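Local coordinates for protein methyltransferase (Pyrococcus horikoshii, PDB 1IXK) that probably methylates cytidine in RNA, most likely tRNA, at carbon 5 of the base, with S-adenosyl-L-methionine as the methyl donor, at residues P277-P282 and R296-V301; F256-A261 and E289-A294; V73-E78 and H302-F307; K18-R23 and D216-C221. All coordinates share one frame; numbering follows the deposited sequence.

All four contacts are largely buried, yet they differ in depth and chemistry. Contact 3 lies about 10 Å from the centre of the chain and contact 4 about 21 Å, measured centre to centre. Contacts 1 and 2 alternate along the chain, touch each other, and both belong to the catalytic Rossmann-like part; contact 1 also meets contact 3, where strand 295-297 pairs with strand 307-314. Contacts 3 and 4 instead join the N-terminal region to that part. Isoleucine methyl packing dominates contacts 2 and 4, an indole rim meets a methyl in contact 3, and contact 1 adds a guanidinium face and a bridging water.

Contact 1 (P277-P282 and R296-V301); sequences PALTNP and RLYPDV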
# COMPACT_ATOMS: atom_id res chain seq x y z
N PRO A 277 -10.40 4.63 11.39
CA PRO A 277 -11.53 4.40 10.49
C PRO A 277 -11.46 5.37 9.32
O PRO A 277 -11.03 6.51 9.48
CB PRO A 277 -12.74 4.68 11.37
CG PRO A 277 -12.24 4.43 12.76
CD PRO A 277 -10.87 5.03 12.73
N ALA A 278 -11.86 4.92 8.13
CA ALA A 278 -11.86 5.78 6.96
C ALA A 278 -12.90 6.86 7.22
O ALA A 278 -13.73 6.73 8.13
CB ALA A 278 -12.22 4.99 5.70
N LEU A 279 -12.87 7.93 6.43
CA LEU A 279 -13.80 9.04 6.60
C LEU A 279 -15.18 8.76 6.01
O LEU A 279 -15.28 8.36 4.85
CB LEU A 279 -13.21 10.29 5.95
CG LEU A 279 -11.82 10.71 6.44
CD1 LEU A 279 -11.25 11.80 5.54
CD2 LEU A 279 -11.89 11.19 7.88
N THR A 280 -16.24 8.96 6.80
CA THR A 280 -17.60 8.72 6.29
C THR A 280 -18.39 10.00 6.08
O THR A 280 -19.55 9.96 5.66
CB THR A 280 -18.41 7.80 7.23
OG1 THR A 280 -18.54 8.40 8.51
CG2 THR A 280 -17.74 6.44 7.36
N ASN A 281 -17.79 11.15 6.40
CA ASN A 281 -18.45 12.43 6.19
C ASN A 281 -17.43 13.47 5.71
O ASN A 281 -17.38 14.58 6.21
CB ASN A 281 -19.09 12.93 7.49
CG ASN A 281 -20.10 14.05 7.25
OD1 ASN A 281 -20.28 14.93 8.09
ND2 ASN A 281 -20.76 14.01 6.10
N PRO A 282 -16.60 13.11 4.72
CA PRO A 282 -15.61 14.07 4.22
C PRO A 282 -16.27 15.26 3.55
O PRO A 282 -17.07 15.10 2.64
CB PRO A 282 -14.79 13.23 3.25
CG PRO A 282 -15.82 12.30 2.68
CD PRO A 282 -16.58 11.87 3.92
N ARG A 296 -7.25 4.13 7.46
CA ARG A 296 -6.30 5.16 7.07
C ARG A 296 -5.15 5.19 8.08
O ARG A 296 -5.36 5.01 9.28
CB ARG A 296 -6.95 6.54 7.07
CG ARG A 296 -7.66 6.92 5.77
CD ARG A 296 -8.30 8.29 5.91
NE ARG A 296 -8.91 8.76 4.67
CZ ARG A 296 -8.43 9.74 3.93
NH1 ARG A 296 -7.31 10.36 4.30
NH2 ARG A 296 -9.06 10.12 2.82
N LEU A 297 -3.95 5.42 7.57
CA LEU A 297 -2.77 5.55 8.41
C LEU A 297 -2.35 7.00 8.25
O LEU A 297 -2.36 7.53 7.14
CB LEU A 297 -1.64 4.63 7.94
CG LEU A 297 -1.86 3.12 8.08
CD1 LEU A 297 -0.63 2.38 7.54
CD2 LEU A 297 -2.10 2.76 9.55
N TYR A 298 -2.01 7.64 9.36
CA TYR A 298 -1.61 9.04 9.35
C TYR A 298 -0.18 9.21 9.81
O TYR A 298 0.26 8.56 10.76
CB TYR A 298 -2.55 9.84 10.25
CG TYR A 298 -3.95 9.96 9.72
CD1 TYR A 298 -4.25 10.83 8.66
CD2 TYR A 298 -5.00 9.22 10.28
CE1 TYR A 298 -5.54 10.95 8.18
CE2 TYR A 298 -6.30 9.34 9.80
CZ TYR A 298 -6.56 10.21 8.76
OH TYR A 298 -7.85 10.36 8.29
N PRO A 299 0.58 10.10 9.16
CA PRO A 299 1.98 10.33 9.52
C PRO A 299 2.18 10.89 10.92
O PRO A 299 3.28 10.79 11.47
CB PRO A 299 2.46 11.29 8.43
CG PRO A 299 1.22 12.06 8.09
CD PRO A 299 0.17 10.98 8.05
N ASP A 300 1.14 11.47 11.51
CA ASP A 300 1.28 12.04 12.85
C ASP A 300 1.11 11.01 13.97
O ASP A 300 1.42 11.29 15.12
CB ASP A 300 0.31 13.21 13.04
CG ASP A 300 -1.15 12.79 13.05
OD1 ASP A 300 -1.49 11.79 12.38
OD2 ASP A 300 -1.96 13.47 13.71
N VAL A 301 0.62 9.82 13.63
CA VAL A 301 0.45 8.79 14.65
C VAL A 301 1.05 7.44 14.28
O VAL A 301 1.47 6.68 15.15
CB VAL A 301 -1.06 8.58 15.01
CG1 VAL A 301 -1.66 9.87 15.53
CG2 VAL A 301 -1.82 8.11 13.80
O HOH W 1 -9.82 8.82 9.68
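Leu-279 lies across Arg-296 just beyond a short antiparallel pair, strands 276-277 and 295-297, at the margin of the Rossmann-like sheet of this class I methyltransferase. The backbones are nearest at Ala-278 and Arg-296, whose CA atoms are 5.6 Å apart, and from there the two chains diverge.

Apolar contact comes mainly from the leucine. One branch, CD1, sits over a face of the Arg-296 guanidinium, displaced toward the rim and 3.8 Å from CZ, while Leu-279 CG comes within 3.9 Å of Arg-296 NE. The arginine chain runs extended from CG to NE and meets the leucine at about a right angle; the methyl lies over the flat group while its N-H groups serve other partners. The second branch, CD2, turns to the tyrosine, 4.1 Å from Tyr-298 OH.

The polar groups find partners beyond the leucine. Arg-296 NE forms a salt bridge with Glu-255, and NH2 donates to the carbonyl of Leu-249. Glu-255 OE2 also receives the backbone N-H of Leu-279, so one carboxylate oxygen ties together the two residues that pack on each other. Such a nearby negative charge would be expected to stabilise the buried guanidinium, whose side chain is about 10 Å from that of Cys-247, the predicted nucleophile.

A water bridges the two segments beside the leucine. It donates to Pro-277 O at 2.6 Å and lies 2.9 Å from Tyr-298 OH, at the edge of the phenol and in the plane of its ring; the same hydroxyl also bonds Trp-28 NE1.

Contact 2 (F256-A261 and E289-A294); sequences FVIQWA and EEIKNA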
# COMPACT_ATOMS: atom_id res chain seq x y z
N PHE A 256 -14.21 8.14 -1.83
CA PHE A 256 -15.09 8.39 -2.98
C PHE A 256 -15.06 7.24 -3.98
O PHE A 256 -16.09 6.87 -4.56
CB PHE A 256 -14.68 9.68 -3.71
CG PHE A 256 -15.11 10.94 -3.01
CD1 PHE A 256 -15.53 10.94 -1.69
CD2 PHE A 256 -15.07 12.16 -3.69
CE1 PHE A 256 -15.89 12.12 -1.04
CE2 PHE A 256 -15.42 13.35 -3.06
CZ PHE A 256 -15.83 13.33 -1.72
N VAL A 257 -13.88 6.68 -4.20
CA VAL A 257 -13.73 5.58 -5.14
C VAL A 257 -14.39 4.34 -4.56
O VAL A 257 -15.07 3.59 -5.28
CB VAL A 257 -12.25 5.28 -5.43
CG1 VAL A 257 -12.12 4.06 -6.33
CG2 VAL A 257 -11.59 6.49 -6.07
N ILE A 258 -14.19 4.11 -3.26
CA ILE A 258 -14.78 2.95 -2.60
C ILE A 258 -16.32 3.07 -2.57
O ILE A 258 -17.02 2.08 -2.81
CB ILE A 258 -14.23 2.78 -1.17
CG1 ILE A 258 -12.71 2.58 -1.23
CG2 ILE A 258 -14.86 1.57 -0.48
CD1 ILE A 258 -12.30 1.47 -2.17
N GLN A 259 -16.83 4.26 -2.28
CA GLN A 259 -18.28 4.44 -2.27
C GLN A 259 -18.83 4.16 -3.67
O GLN A 259 -19.88 3.52 -3.83
CB GLN A 259 -18.66 5.87 -1.87
CG GLN A 259 -20.17 6.08 -1.81
CD GLN A 259 -20.83 5.27 -0.71
OE1 GLN A 259 -20.61 5.53 0.47
NE2 GLN A 259 -21.63 4.29 -1.08
N TRP A 260 -18.12 4.65 -4.68
CA TRP A 260 -18.54 4.43 -6.05
C TRP A 260 -18.59 2.93 -6.34
O TRP A 260 -19.53 2.44 -6.95
CB TRP A 260 -17.57 5.11 -7.03
CG TRP A 260 -17.83 4.72 -8.45
CD1 TRP A 260 -18.92 5.06 -9.21
CD2 TRP A 260 -17.00 3.89 -9.27
NE1 TRP A 260 -18.82 4.49 -10.46
CE2 TRP A 260 -17.65 3.76 -10.52
CE3 TRP A 260 -15.78 3.24 -9.07
CZ2 TRP A 260 -17.12 3.01 -11.57
CZ3 TRP A 260 -15.25 2.49 -10.12
CH2 TRP A 260 -15.92 2.38 -11.35
N ALA A 261 -17.57 2.20 -5.89
CA ALA A 261 -17.53 0.75 -6.11
C ALA A 261 -18.70 0.05 -5.44
O ALA A 261 -19.31 -0.85 -6.01
CB ALA A 261 -16.21 0.18 -5.60
N GLU A 289 -21.92 3.93 6.02
CA GLU A 289 -21.27 3.58 7.28
C GLU A 289 -20.31 2.42 7.03
O GLU A 289 -19.31 2.26 7.72
CB GLU A 289 -22.33 3.18 8.32
CG GLU A 289 -21.77 2.66 9.65
CD GLU A 289 -21.15 3.75 10.53
OE1 GLU A 289 -21.21 4.94 10.17
OE2 GLU A 289 -20.61 3.40 11.60
N GLU A 290 -20.62 1.61 6.02
CA GLU A 290 -19.80 0.46 5.66
C GLU A 290 -18.35 0.87 5.35
O GLU A 290 -17.42 0.07 5.53
CB GLU A 290 -20.43 -0.26 4.45
CG GLU A 290 -19.55 -1.27 3.75
CD GLU A 290 -20.34 -2.20 2.82
OE1 GLU A 290 -21.27 -1.73 2.14
OE2 GLU A 290 -20.01 -3.41 2.77
N ILE A 291 -18.16 2.11 4.93
CA ILE A 291 -16.83 2.63 4.62
C ILE A 291 -15.91 2.61 5.85
O ILE A 291 -14.69 2.63 5.71
CB ILE A 291 -16.92 4.07 4.06
CG1 ILE A 291 -17.67 4.07 2.73
CG2 ILE A 291 -15.52 4.65 3.85
CD1 ILE A 291 -16.97 3.30 1.64
N LYS A 292 -16.49 2.57 7.05
CA LYS A 292 -15.66 2.54 8.25
C LYS A 292 -14.86 1.24 8.35
O LYS A 292 -13.99 1.11 9.22
CB LYS A 292 -16.50 2.75 9.51
CG LYS A 292 -17.01 4.17 9.63
CD LYS A 292 -17.34 4.57 11.05
CE LYS A 292 -17.78 6.02 11.11
NZ LYS A 292 -18.04 6.46 12.51
N ASN A 293 -15.14 0.29 7.46
CA ASN A 293 -14.40 -0.97 7.42
C ASN A 293 -13.03 -0.67 6.80
O ASN A 293 -12.05 -1.39 7.03
CB ASN A 293 -15.13 -2.02 6.58
CG ASN A 293 -16.21 -2.75 7.36
OD1 ASN A 293 -15.92 -3.51 8.28
ND2 ASN A 293 -17.47 -2.53 6.99
N ALA A 294 -12.99 0.39 6.00
CA ALA A 294 -11.75 0.83 5.35
C ALA A 294 -10.91 1.55 6.41
O ALA A 294 -11.45 2.04 7.40
CB ALA A 294 -12.06 1.78 4.20
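Ile-258, on helix 255-264, and Ile-291, in a 3-10 segment, supply the apolar part of this contact. Their meeting is close: Ile-258 CG2 is 3.5 Å from Ile-291 CD1, a snug pair for two methyl carbons, and Ile-258 CB lies 4.0 Å from the same CD1. That CG2 stands anti to the backbone N of Ile-258, whereas its longer CG1 branch leads away from the 3-10 segment.

A polar side chain borders the methyl pair. Gln-259, bent at chi2 (66°), brings OE1 to 4.0 Å from Ile-291 CG1. This amide is held at both ends, OE1 accepting from the backbone N-H of Ser-288 and NE2 donating to Asp-263 OD1.

Hydrogen bonds within 289-294 keep the short turn compact. Glu-290 O takes two donors from one residue, Asn-293 N and Asn-293 ND2, each at 3.0 Å; ND2 approaches in the carbonyl plane, on a lone pair.

Leu-269 touches both isoleucines, and Ile-258 also packs on Phe-308 and Ala-310. Helix and 3-10 segment thus meet over strands 267-270 and 307-314, where the antiparallel strand 307-314 is inserted between strands 240-246 and 267-270, as in class I methyltransferases.

Contact 3 (V73-E78 and H302-F307); sequences VPWAKE and HETSGF
A type I beta turn from Val-73 to Ala-76, between strands 69-73 and 79-82 of the N-terminal antiparallel sheet, presents Trp-75 to Thr-304, in the loop that leads into strand 307-314 of the methyltransferase sheet. The turn is closed by Ala-76 N bonding Val-73 O at 3.2 Å.

The indole meets the loop with the rim of its six-membered ring. Trp-75 CH2 lies 3.9 Å from Thr-304 CG2, with CZ2 only slightly farther, and the methyl sits near the ring plane. His-302 O comes to the same edge at a looser 4.5 Å from CH2. Trp-75 carries CG between its backbone N and carbonyl carbon (chi1 51°), which lays one ring face near Pro-74, whose CD is offset toward the rim. Tyr-109 stacks on the indole and NE1 donates to Ala-105 O, so the ring's rotation is fixed at several points.

The contact joins the two parts of the protein near the predicted active centre: the Trp-75 side chain is about 9 Å from that of Lys-132, predicted to bind S-adenosyl-L-methionine, and the Thr-304 side chain about 8 Å from that of Cys-247, the predicted nucleophile.

Thr-304 divides its two branches between different tasks. While CG2 faces the tryptophan, OG1 donates to Ser-305 O at 2.9 Å, tilted 19° from that carbonyl plane.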
# COMPACT_ATOMS: atom_id res chain seq x y z
N VAL A 73 6.27 -4.09 13.08
CA VAL A 73 5.30 -3.27 12.38
C VAL A 73 4.03 -3.99 12.80
O VAL A 73 3.87 -5.19 12.56
CB VAL A 73 5.48 -3.31 10.84
CG1 VAL A 73 6.84 -2.74 10.45
CG2 VAL A 73 5.34 -4.73 10.32
N PRO A 74 3.11 -3.28 13.47
CA PRO A 74 1.84 -3.83 13.97
C PRO A 74 1.04 -4.72 13.03
O PRO A 74 0.57 -5.79 13.42
CB PRO A 74 1.06 -2.57 14.35
CG PRO A 74 2.15 -1.61 14.77
CD PRO A 74 3.17 -1.82 13.68
N TRP A 75 0.91 -4.29 11.78
CA TRP A 75 0.12 -5.01 10.79
C TRP A 75 0.82 -6.08 9.95
O TRP A 75 0.21 -6.62 9.02
CB TRP A 75 -0.55 -3.98 9.87
CG TRP A 75 0.40 -2.96 9.30
CD1 TRP A 75 1.18 -3.10 8.19
CD2 TRP A 75 0.68 -1.66 9.83
NE1 TRP A 75 1.92 -1.96 7.99
CE2 TRP A 75 1.63 -1.05 8.98
CE3 TRP A 75 0.20 -0.93 10.94
CZ2 TRP A 75 2.13 0.23 9.20
CZ3 TRP A 75 0.70 0.35 11.16
CH2 TRP A 75 1.65 0.92 10.29
N ALA A 76 2.07 -6.39 10.26
CA ALA A 76 2.81 -7.40 9.50
C ALA A 76 3.78 -8.13 10.41
O ALA A 76 4.76 -7.54 10.90
CB ALA A 76 3.56 -6.73 8.36
N LYS A 77 3.53 -9.41 10.65
CA LYS A 77 4.38 -10.20 11.53
C LYS A 77 5.84 -10.30 11.07
O LYS A 77 6.75 -10.48 11.89
CB LYS A 77 3.81 -11.61 11.71
CG LYS A 77 3.67 -12.39 10.42
CD LYS A 77 3.27 -13.84 10.68
CE LYS A 77 1.95 -13.93 11.44
NZ LYS A 77 0.84 -13.27 10.68
N GLU A 78 6.05 -10.20 9.76
CA GLU A 78 7.40 -10.28 9.19
C GLU A 78 8.10 -8.92 9.09
O GLU A 78 9.27 -8.86 8.70
CB GLU A 78 7.35 -10.90 7.78
CG GLU A 78 6.81 -12.33 7.68
CD GLU A 78 5.30 -12.43 7.75
OE1 GLU A 78 4.60 -11.41 7.55
OE2 GLU A 78 4.80 -13.55 7.98
N HIS A 302 1.11 7.13 12.99
CA HIS A 302 1.63 5.83 12.57
C HIS A 302 3.05 5.83 11.99
O HIS A 302 3.56 4.77 11.62
CB HIS A 302 0.69 5.19 11.55
CG HIS A 302 -0.73 5.08 12.03
ND1 HIS A 302 -1.71 5.97 11.66
CD2 HIS A 302 -1.32 4.19 12.86
CE1 HIS A 302 -2.85 5.63 12.24
NE2 HIS A 302 -2.63 4.55 12.98
N GLU A 303 3.67 7.00 11.91
CA GLU A 303 5.02 7.10 11.38
C GLU A 303 5.14 6.50 9.98
O GLU A 303 6.12 5.83 9.66
CB GLU A 303 6.01 6.40 12.32
CG GLU A 303 6.08 7.00 13.71
CD GLU A 303 7.22 6.45 14.54
OE1 GLU A 303 7.37 6.89 15.71
OE2 GLU A 303 7.98 5.60 14.04
N THR A 304 4.13 6.74 9.15
CA THR A 304 4.11 6.25 7.78
C THR A 304 3.64 7.42 6.94
O THR A 304 3.36 8.49 7.47
CB THR A 304 3.09 5.10 7.59
OG1 THR A 304 1.77 5.60 7.83
CG2 THR A 304 3.37 3.95 8.55
N SER A 305 3.54 7.23 5.63
CA SER A 305 3.04 8.29 4.76
C SER A 305 1.53 8.22 4.93
O SER A 305 1.02 7.31 5.59
CB SER A 305 3.39 7.99 3.30
OG SER A 305 4.77 7.78 3.11
N GLY A 306 0.80 9.19 4.37
CA GLY A 306 -0.65 9.14 4.46
C GLY A 306 -1.01 7.87 3.70
O GLY A 306 -0.50 7.66 2.61
N PHE A 307 -1.88 7.05 4.27
CA PHE A 307 -2.23 5.77 3.65
C PHE A 307 -3.72 5.45 3.78
O PHE A 307 -4.36 5.85 4.74
CB PHE A 307 -1.38 4.70 4.35
CG PHE A 307 -1.55 3.31 3.82
CD1 PHE A 307 -0.88 2.90 2.67
CD2 PHE A 307 -2.35 2.39 4.50
CE1 PHE A 307 -0.99 1.59 2.21
CE2 PHE A 307 -2.47 1.08 4.05
CZ PHE A 307 -1.79 0.68 2.90

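Contact 4 (K18-R23 and D216-C221); sequences KLFADR and DDIKFC
Arg-23 NH2 is gripped by two carboxylates, those of Glu-250 and Glu-252, and lies 4.1 Å from Ile-218 CD1, a methyl of the facing helix. Two acidic partners should help to stabilise the positive charge of this buried group. The arginine chain bends at chi3 (59°) on its way from helix 18-28 to the carboxylates.

Beside it, Phe-20 makes the closest approach of the contact. Its CZ is 3.6 Å from Ile-218 CD1 and its CE2 4.1 Å, the methyl reaching the ring obliquely. Phe-20 and Ile-218 reach toward each other from the two helices, and the isoleucine bridges the gap because its CD1 continues outward, anti to CA (chi2 176°). One methyl therefore serves both an aromatic ring and a guanidinium, neighbours on successive turns of the same helix.

The backbones remain well apart, with 11.3 Å between the CA atoms of Phe-20 and Ile-218, so these helices touch through the ends of long side chains and do not interlock closely. On helix 18-28, Ala-21 packs against Leu-8 and Leu-11 of helix 5-13. Farther along, helix 215-235 packs against Val-257 of helix 255-264, and so connects this N-terminal helical region with the helices flanking the methyltransferase sheet.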
# COMPACT_ATOMS: atom_id res chain seq x y z
N LYS A 18 -3.82 27.55 -0.85
CA LYS A 18 -4.88 27.86 0.09
C LYS A 18 -6.02 26.85 -0.04
O LYS A 18 -6.69 26.53 0.94
CB LYS A 18 -5.42 29.27 -0.13
CG LYS A 18 -6.50 29.65 0.87
CD LYS A 18 -6.86 31.12 0.83
CE LYS A 18 -7.81 31.46 1.97
NZ LYS A 18 -8.04 32.93 2.10
N LEU A 19 -6.23 26.35 -1.25
CA LEU A 19 -7.29 25.37 -1.49
C LEU A 19 -7.05 24.09 -0.68
O LEU A 19 -7.94 23.63 0.04
CB LEU A 19 -7.37 25.02 -2.98
CG LEU A 19 -8.34 23.90 -3.37
CD1 LEU A 19 -9.75 24.22 -2.88
CD2 LEU A 19 -8.32 23.72 -4.88
N PHE A 20 -5.86 23.52 -0.81
CA PHE A 20 -5.53 22.30 -0.09
C PHE A 20 -5.48 22.54 1.41
O PHE A 20 -5.86 21.67 2.20
CB PHE A 20 -4.19 21.72 -0.56
CG PHE A 20 -4.27 20.98 -1.86
CD1 PHE A 20 -3.32 20.01 -2.18
CD2 PHE A 20 -5.28 21.24 -2.78
CE1 PHE A 20 -3.37 19.32 -3.39
CE2 PHE A 20 -5.35 20.55 -3.99
CZ PHE A 20 -4.39 19.59 -4.30
N ALA A 21 -5.03 23.72 1.82
CA ALA A 21 -4.97 24.05 3.24
C ALA A 21 -6.40 24.07 3.79
O ALA A 21 -6.66 23.54 4.87
CB ALA A 21 -4.31 25.41 3.44
N ASP A 22 -7.32 24.68 3.05
CA ASP A 22 -8.71 24.75 3.49
C ASP A 22 -9.33 23.35 3.49
O ASP A 22 -10.10 23.01 4.38
CB ASP A 22 -9.53 25.68 2.58
CG ASP A 22 -9.23 27.15 2.83
OD1 ASP A 22 -8.88 27.51 3.97
OD2 ASP A 22 -9.37 27.96 1.88
N ARG A 23 -8.99 22.54 2.49
CA ARG A 23 -9.50 21.18 2.41
C ARG A 23 -9.05 20.36 3.62
O ARG A 23 -9.86 19.71 4.29
CB ARG A 23 -9.04 20.51 1.12
CG ARG A 23 -9.91 20.83 -0.10
CD ARG A 23 -9.23 20.43 -1.41
NE ARG A 23 -8.89 19.00 -1.49
CZ ARG A 23 -9.72 18.04 -1.89
NH1 ARG A 23 -10.97 18.34 -2.24
NH2 ARG A 23 -9.31 16.78 -1.94
N ASP A 216 -6.47 18.95 -10.46
CA ASP A 216 -6.48 18.19 -11.71
C ASP A 216 -5.78 16.85 -11.54
O ASP A 216 -6.26 15.82 -12.01
CB ASP A 216 -5.77 18.97 -12.83
CG ASP A 216 -6.72 19.86 -13.60
OD1 ASP A 216 -6.25 20.57 -14.52
OD2 ASP A 216 -7.93 19.85 -13.30
N ASP A 217 -4.63 16.87 -10.87
CA ASP A 217 -3.88 15.64 -10.65
C ASP A 217 -4.71 14.66 -9.83
O ASP A 217 -4.63 13.45 -10.04
CB ASP A 217 -2.57 15.94 -9.92
CG ASP A 217 -1.67 16.89 -10.69
OD1 ASP A 217 -1.35 16.59 -11.86
OD2 ASP A 217 -1.30 17.95 -10.14
N ILE A 218 -5.51 15.18 -8.90
CA ILE A 218 -6.36 14.34 -8.06
C ILE A 218 -7.43 13.67 -8.92
O ILE A 218 -7.75 12.50 -8.73
CB ILE A 218 -7.03 15.18 -6.94
CG1 ILE A 218 -5.95 15.78 -6.03
CG2 ILE A 218 -7.97 14.29 -6.11
CD1 ILE A 218 -6.49 16.69 -4.94
N LYS A 219 -7.98 14.42 -9.87
CA LYS A 219 -9.00 13.89 -10.77
C LYS A 219 -8.42 12.80 -11.65
O LYS A 219 -9.04 11.75 -11.83
CB LYS A 219 -9.56 15.00 -11.66
CG LYS A 219 -10.36 16.05 -10.93
CD LYS A 219 -11.52 15.43 -10.19
CE LYS A 219 -12.54 16.48 -9.82
NZ LYS A 219 -13.15 17.08 -11.04
N PHE A 220 -7.24 13.04 -12.20
CA PHE A 220 -6.60 12.06 -13.06
C PHE A 220 -6.41 10.73 -12.33
O PHE A 220 -6.76 9.68 -12.85
CB PHE A 220 -5.24 12.57 -13.53
CG PHE A 220 -4.53 11.62 -14.45
CD1 PHE A 220 -4.96 11.45 -15.76
CD2 PHE A 220 -3.43 10.89 -14.01
CE1 PHE A 220 -4.32 10.55 -16.61
CE2 PHE A 220 -2.78 9.99 -14.85
CZ PHE A 220 -3.22 9.83 -16.16
N CYS A 221 -5.86 10.79 -11.12
CA CYS A 221 -5.64 9.58 -10.34
C CYS A 221 -6.95 8.90 -9.96
O CYS A 221 -7.05 7.67 -9.99
CB CYS A 221 -4.82 9.91 -9.08
SG CYS A 221 -3.09 10.37 -9.43